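Local coordinates for protein trehalose-6-phosphate phosphatase (Cryptococcus neoformans, PDB 5DX9) that belongs to the trehalose-phosphatase family of the HAD superfamily and holds a magnesium ion and a bound glycan in its pocket, at residues I51-C55 against W77-L83; I119-Y123 against Q157-L162. One frame throughout, in Å; residues are numbered along the deposited sequence.

The two contacts belong to different parts of the HAD architecture: contact 1 lies in the core with the mixed, largely parallel sheet, contact 2 in the cap with its four-stranded antiparallel sheet. Their centres are 38 Å apart, on opposite sides of the chain's centre, and their nearest atoms about 23 Å. The glycan lies nearer to both than they do to each other: the side chain of Trp77 in contact 1 and that of Phe120 in contact 2 are each about 9 Å from its 6-O-phosphono-alpha-D-glucopyranose. The side chain of Trp77 is also about 12 Å from the magnesium ion, which is bound by Asn26, Asp28 and Asp212 in the core.

Contact 1: I51-C55 against W77-L83; sequences IAALC and WGHLDRL
Residues 51-55 are a regular turn of helix 45-56, with Cys55 N hydrogen-bonded to Ile51 O at 3.0 Å. Residues 77-83 leave helix 70-77 through two successive type I turns sharing Leu80: Leu80 N donates a hydrogen bond to Trp77 O at 3.0 Å and Leu83 N one to Leu80 O at 3.2 Å. Leu80 itself is extended (phi/psi -96/108), which keeps the turns from running on as one helix. By CA atoms the backbones are nearest at Cys55 and Arg82, 5.5 Å; Ala52 CA to Leu80 CA is 6.7 Å. The segments belong to successive beta-alpha-beta crossovers of the Rossmann-like HAD core, linking parallel strands 21-25, 60-65 and 84-87. Leu80 (m, t) points at the helix, setting CD1 3.7 Å from Ala52 CA and CD2 3.9 Å from Ala52 CB. Ile51 (m, m) puts CG1 3.9 Å from Trp77 CH2, and its CG2 lies 4.1 Å from Leu80 CD1 and 4.2 Å from Leu83 CD2. Cys55 SG rests 3.7 Å from Leu83 CB, and both side chains touch Val62 of the strand between the crossovers. Arg82 CB packs 3.8 Å from Cys55 O before the guanidinium heads away, while the Trp77 ring also meets that of Tyr27.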
loop_
_atom_site.group_PDB
_atom_site.type_symbol
_atom_site.label_atom_id
_atom_site.label_comp_id
_atom_site.label_asym_id
_atom_site.label_seq_id
_atom_site.Cartn_x
_atom_site.Cartn_y
_atom_site.Cartn_z
ATOM N N ILE A 51 10.794 -5.224 11.263
ATOM C CA ILE A 51 9.600 -5.874 10.736
ATOM C C ILE A 51 9.481 -7.301 11.259
ATOM O O ILE A 51 8.382 -7.785 11.523
ATOM C CB ILE A 51 9.601 -5.906 9.193
ATOM C CG1 ILE A 51 9.737 -4.491 8.626
ATOM C CG2 ILE A 51 8.336 -6.569 8.675
ATOM C CD1 ILE A 51 8.540 -3.602 8.900
ATOM N N ALA A 52 10.622 -7.967 11.400
ATOM C CA ALA A 52 10.657 -9.331 11.912
ATOM C C ALA A 52 10.081 -9.398 13.321
ATOM O O ALA A 52 9.192 -10.204 13.599
ATOM C CB ALA A 52 12.076 -9.868 11.892
ATOM N N ALA A 53 10.590 -8.541 14.203
ATOM C CA ALA A 53 10.122 -8.478 15.584
ATOM C C ALA A 53 8.626 -8.196 15.655
ATOM O O ALA A 53 7.921 -8.754 16.496
ATOM C CB ALA A 53 10.894 -7.422 16.355
ATOM N N LEU A 54 8.147 -7.330 14.766
ATOM C CA LEU A 54 6.731 -6.990 14.710
ATOM C C LEU A 54 5.897 -8.205 14.323
ATOM O O LEU A 54 4.789 -8.389 14.820
ATOM C CB LEU A 54 6.484 -5.852 13.715
ATOM C CG LEU A 54 7.109 -4.488 14.009
ATOM C CD1 LEU A 54 6.654 -3.470 12.972
ATOM C CD2 LEU A 54 6.752 -4.025 15.411
ATOM N N CYS A 55 6.435 -9.027 13.429
ATOM C CA CYS A 55 5.756 -10.245 13.003
ATOM C C CYS A 55 5.805 -11.312 14.095
ATOM O O CYS A 55 4.882 -12.115 14.233
ATOM C CB CYS A 55 6.376 -10.780 11.710
ATOM S SG CYS A 55 6.107 -9.729 10.263
ATOM N N TRP A 77 11.336 -10.499 1.448
ATOM C CA TRP A 77 10.482 -10.592 2.633
ATOM C C TRP A 77 9.836 -11.961 2.813
ATOM O O TRP A 77 9.237 -12.232 3.853
ATOM C CB TRP A 77 9.388 -9.518 2.587
ATOM C CG TRP A 77 9.920 -8.120 2.673
ATOM C CD1 TRP A 77 9.901 -7.174 1.691
ATOM C CD2 TRP A 77 10.562 -7.512 3.803
ATOM N NE1 TRP A 77 10.486 -6.014 2.138
ATOM C CE2 TRP A 77 10.901 -6.196 3.432
ATOM C CE3 TRP A 77 10.879 -7.952 5.093
ATOM C CZ2 TRP A 77 11.543 -5.316 4.302
ATOM C CZ3 TRP A 77 11.516 -7.076 5.957
ATOM C CH2 TRP A 77 11.840 -5.773 5.557
ATOM N N GLY A 78 9.960 -12.820 1.806
ATOM C CA GLY A 78 9.334 -14.131 1.838
ATOM C C GLY A 78 9.824 -15.011 2.971
ATOM O O GLY A 78 9.185 -16.003 3.318
ATOM N N HIS A 79 10.960 -14.639 3.554
ATOM C CA HIS A 79 11.563 -15.417 4.631
ATOM C C HIS A 79 10.873 -15.193 5.978
ATOM O O HIS A 79 11.139 -15.912 6.944
ATOM C CB HIS A 79 13.047 -15.085 4.752
ATOM C CG HIS A 79 13.317 -13.730 5.329
ATOM N ND1 HIS A 79 13.152 -12.568 4.607
ATOM C CD2 HIS A 79 13.746 -13.356 6.556
ATOM C CE1 HIS A 79 13.466 -11.535 5.368
ATOM N NE2 HIS A 79 13.831 -11.983 6.554
ATOM N N LEU A 80 9.999 -14.193 6.046
ATOM C CA LEU A 80 9.225 -13.948 7.261
ATOM C C LEU A 80 7.859 -14.605 7.142
ATOM O O LEU A 80 6.997 -14.148 6.390
ATOM C CB LEU A 80 9.081 -12.449 7.536
ATOM C CG LEU A 80 10.358 -11.746 8.004
ATOM C CD1 LEU A 80 10.088 -10.288 8.351
ATOM C CD2 LEU A 80 10.975 -12.476 9.183
ATOM N N ASP A 81 7.675 -15.682 7.895
ATOM C CA ASP A 81 6.496 -16.525 7.763
ATOM C C ASP A 81 5.199 -15.819 8.138
ATOM O O ASP A 81 4.138 -16.185 7.649
ATOM C CB ASP A 81 6.653 -17.784 8.619
ATOM C CG ASP A 81 5.489 -18.743 8.458
ATOM O OD1 ASP A 81 5.100 -19.018 7.302
ATOM O OD2 ASP A 81 4.954 -19.208 9.486
ATOM N N ARG A 82 5.277 -14.815 9.005
ATOM C CA ARG A 82 4.072 -14.150 9.494
ATOM C C ARG A 82 3.778 -12.838 8.762
ATOM O O ARG A 82 2.769 -12.183 9.027
ATOM C CB ARG A 82 4.188 -13.892 10.999
ATOM C CG ARG A 82 4.090 -15.139 11.869
ATOM C CD ARG A 82 2.640 -15.507 12.167
ATOM N NE ARG A 82 2.025 -16.295 11.101
ATOM C CZ ARG A 82 0.718 -16.324 10.854
ATOM N NH1 ARG A 82 -0.115 -15.596 11.587
ATOM N NH2 ARG A 82 0.244 -17.074 9.867
ATOM N N LEU A 83 4.654 -12.459 7.838
ATOM C CA LEU A 83 4.476 -11.211 7.103
ATOM C C LEU A 83 3.593 -11.383 5.874
ATOM O O LEU A 83 3.972 -12.053 4.912
ATOM C CB LEU A 83 5.828 -10.641 6.681
ATOM C CG LEU A 83 5.745 -9.373 5.831
ATOM C CD1 LEU A 83 5.037 -8.264 6.594
ATOM C CD2 LEU A 83 7.132 -8.933 5.391
#

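Contact 2: I119-Y123 against Q157-L162; sequences IFKYY and QALDLL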
loop_
_atom_site.group_PDB
_atom_site.type_symbol
_atom_site.label_atom_id
_atom_site.label_comp_id
_atom_site.label_asym_id
_atom_site.label_seq_id
_atom_site.Cartn_x
_atom_site.Cartn_y
_atom_site.Cartn_z
ATOM N N ILE A 119 2.832 0.875 -25.955
ATOM C CA ILE A 119 3.039 2.306 -25.785
ATOM C C ILE A 119 4.334 2.591 -25.023
ATOM O O ILE A 119 5.121 3.455 -25.418
ATOM C CB ILE A 119 1.855 2.958 -25.050
ATOM C CG1 ILE A 119 0.604 2.926 -25.931
ATOM C CG2 ILE A 119 2.192 4.387 -24.662
ATOM C CD1 ILE A 119 -0.631 3.514 -25.272
ATOM N N PHE A 120 4.555 1.854 -23.942
ATOM C CA PHE A 120 5.728 2.070 -23.104
ATOM C C PHE A 120 7.002 1.616 -23.809
ATOM O O PHE A 120 8.067 2.205 -23.616
ATOM C CB PHE A 120 5.576 1.346 -21.764
ATOM C CG PHE A 120 4.678 2.060 -20.790
ATOM C CD1 PHE A 120 4.342 3.391 -20.985
ATOM C CD2 PHE A 120 4.176 1.403 -19.679
ATOM C CE1 PHE A 120 3.519 4.048 -20.091
ATOM C CE2 PHE A 120 3.351 2.056 -18.781
ATOM C CZ PHE A 120 3.022 3.378 -18.986
ATOM N N LYS A 121 6.892 0.571 -24.623
ATOM C CA LYS A 121 8.018 0.128 -25.437
ATOM C C LYS A 121 8.388 1.219 -26.425
ATOM O O LYS A 121 9.566 1.491 -26.657
ATOM C CB LYS A 121 7.691 -1.165 -26.185
ATOM C CG LYS A 121 7.937 -2.437 -25.394
ATOM C CD LYS A 121 7.687 -3.657 -26.264
ATOM C CE LYS A 121 7.887 -4.945 -25.491
ATOM N NZ LYS A 121 7.472 -6.127 -26.300
ATOM N N TYR A 122 7.365 1.834 -27.007
ATOM C CA TYR A 122 7.554 2.940 -27.928
ATOM C C TYR A 122 8.407 4.024 -27.289
ATOM O O TYR A 122 9.370 4.503 -27.887
ATOM C CB TYR A 122 6.203 3.520 -28.356
ATOM C CG TYR A 122 6.314 4.783 -29.174
ATOM C CD1 TYR A 122 6.315 4.735 -30.560
ATOM C CD2 TYR A 122 6.420 6.026 -28.564
ATOM C CE1 TYR A 122 6.419 5.884 -31.315
ATOM C CE2 TYR A 122 6.529 7.182 -29.311
ATOM C CZ TYR A 122 6.526 7.104 -30.688
ATOM O OH TYR A 122 6.629 8.250 -31.441
ATOM N N TYR A 123 8.050 4.401 -26.066
ATOM C CA TYR A 123 8.725 5.495 -25.381
ATOM C C TYR A 123 10.039 5.063 -24.748
ATOM O O TYR A 123 10.924 5.888 -24.545
ATOM C CB TYR A 123 7.807 6.109 -24.325
ATOM C CG TYR A 123 6.746 6.987 -24.933
ATOM C CD1 TYR A 123 7.017 8.305 -25.264
ATOM C CD2 TYR A 123 5.478 6.491 -25.201
ATOM C CE1 TYR A 123 6.051 9.111 -25.833
ATOM C CE2 TYR A 123 4.508 7.287 -25.774
ATOM C CZ TYR A 123 4.798 8.597 -26.087
ATOM O OH TYR A 123 3.831 9.399 -26.655
ATOM N N GLN A 157 4.066 13.345 -22.724
ATOM C CA GLN A 157 3.505 12.873 -23.986
ATOM C C GLN A 157 2.870 11.495 -23.831
ATOM O O GLN A 157 1.784 11.244 -24.354
ATOM C CB GLN A 157 4.575 12.827 -25.080
ATOM C CG GLN A 157 4.021 12.428 -26.443
ATOM C CD GLN A 157 5.092 12.333 -27.517
ATOM O OE1 GLN A 157 6.137 12.980 -27.430
ATOM N NE2 GLN A 157 4.839 11.515 -28.534
ATOM N N ALA A 158 3.554 10.603 -23.117
ATOM C CA ALA A 158 3.032 9.263 -22.866
ATOM C C ALA A 158 1.766 9.336 -22.020
ATOM O O ALA A 158 0.792 8.629 -22.279
ATOM C CB ALA A 158 4.081 8.397 -22.182
ATOM N N LEU A 159 1.792 10.200 -21.011
ATOM C CA LEU A 159 0.636 10.413 -20.155
ATOM C C LEU A 159 -0.548 10.898 -20.977
ATOM O O LEU A 159 -1.647 10.354 -20.877
ATOM C CB LEU A 159 0.959 11.423 -19.051
ATOM C CG LEU A 159 -0.179 11.724 -18.076
ATOM C CD1 LEU A 159 -0.631 10.444 -17.393
ATOM C CD2 LEU A 159 0.236 12.770 -17.047
ATOM N N ASP A 160 -0.314 11.922 -21.792
ATOM C CA ASP A 160 -1.358 12.484 -22.643
ATOM C C ASP A 160 -1.930 11.442 -23.591
ATOM O O ASP A 160 -3.134 11.418 -23.837
ATOM C CB ASP A 160 -0.820 13.675 -23.437
ATOM C CG ASP A 160 -0.551 14.882 -22.562
ATOM O OD1 ASP A 160 -0.224 15.957 -23.110
ATOM O OD2 ASP A 160 -0.678 14.757 -21.324
ATOM N N LEU A 161 -1.070 10.579 -24.121
ATOM C CA LEU A 161 -1.531 9.518 -25.011
ATOM C C LEU A 161 -2.374 8.487 -24.261
ATOM O O LEU A 161 -3.429 8.069 -24.739
ATOM C CB LEU A 161 -0.353 8.817 -25.691
ATOM C CG LEU A 161 -0.783 7.652 -26.588
ATOM C CD1 LEU A 161 -1.459 8.178 -27.850
ATOM C CD2 LEU A 161 0.379 6.724 -26.931
ATOM N N LEU A 162 -1.899 8.076 -23.088
ATOM C CA LEU A 162 -2.615 7.100 -22.277
ATOM C C LEU A 162 -3.968 7.640 -21.828
ATOM O O LEU A 162 -4.966 6.925 -21.861
ATOM C CB LEU A 162 -1.781 6.694 -21.060
ATOM C CG LEU A 162 -0.580 5.785 -21.329
ATOM C CD1 LEU A 162 0.213 5.560 -20.056
ATOM C CD2 LEU A 162 -1.028 4.460 -21.922
#
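This is an antiparallel helix-helix contact in the cap, where helices 112-125 and 148-166 lie side by side on its antiparallel sheet. The short segments run at 159° to each other, and their axes come within 10.9 Å, a spacing taken up mainly by Tyr123, Ile119, Phe120 and two leucines. Tyr123 bridges it where the backbones are closest, its CA 7.3 Å from Ala158 CA. The small Ala158 leaves room for the phenol ring to lie flat against it: Ala158 CB is 3.8 Å from the ring centroid and 11° off the normal, a CH-pi contact over the face, while Leu161 CD2 meets the ring edge at 4.3 Å from Tyr123 CE2. One turn back along its helix, Ile119 reaches both leucines, with CG2 3.7 Å from Leu161 CD2 and CD1 3.5 Å from Leu162 CD2. Phe120 CE1 lies 3.6 Å from Leu162 CD1, and these two side chains turn down to the sheet: both touch Val183, and the Phe120 ring also meets Trp141 at a shallow angle. Each helix is followed by a beta hairpin, 131-142 and 172-185, giving the alpha-beta-beta-alpha-beta-beta order of the C2B-type cap found in this branch of the HAD superfamily.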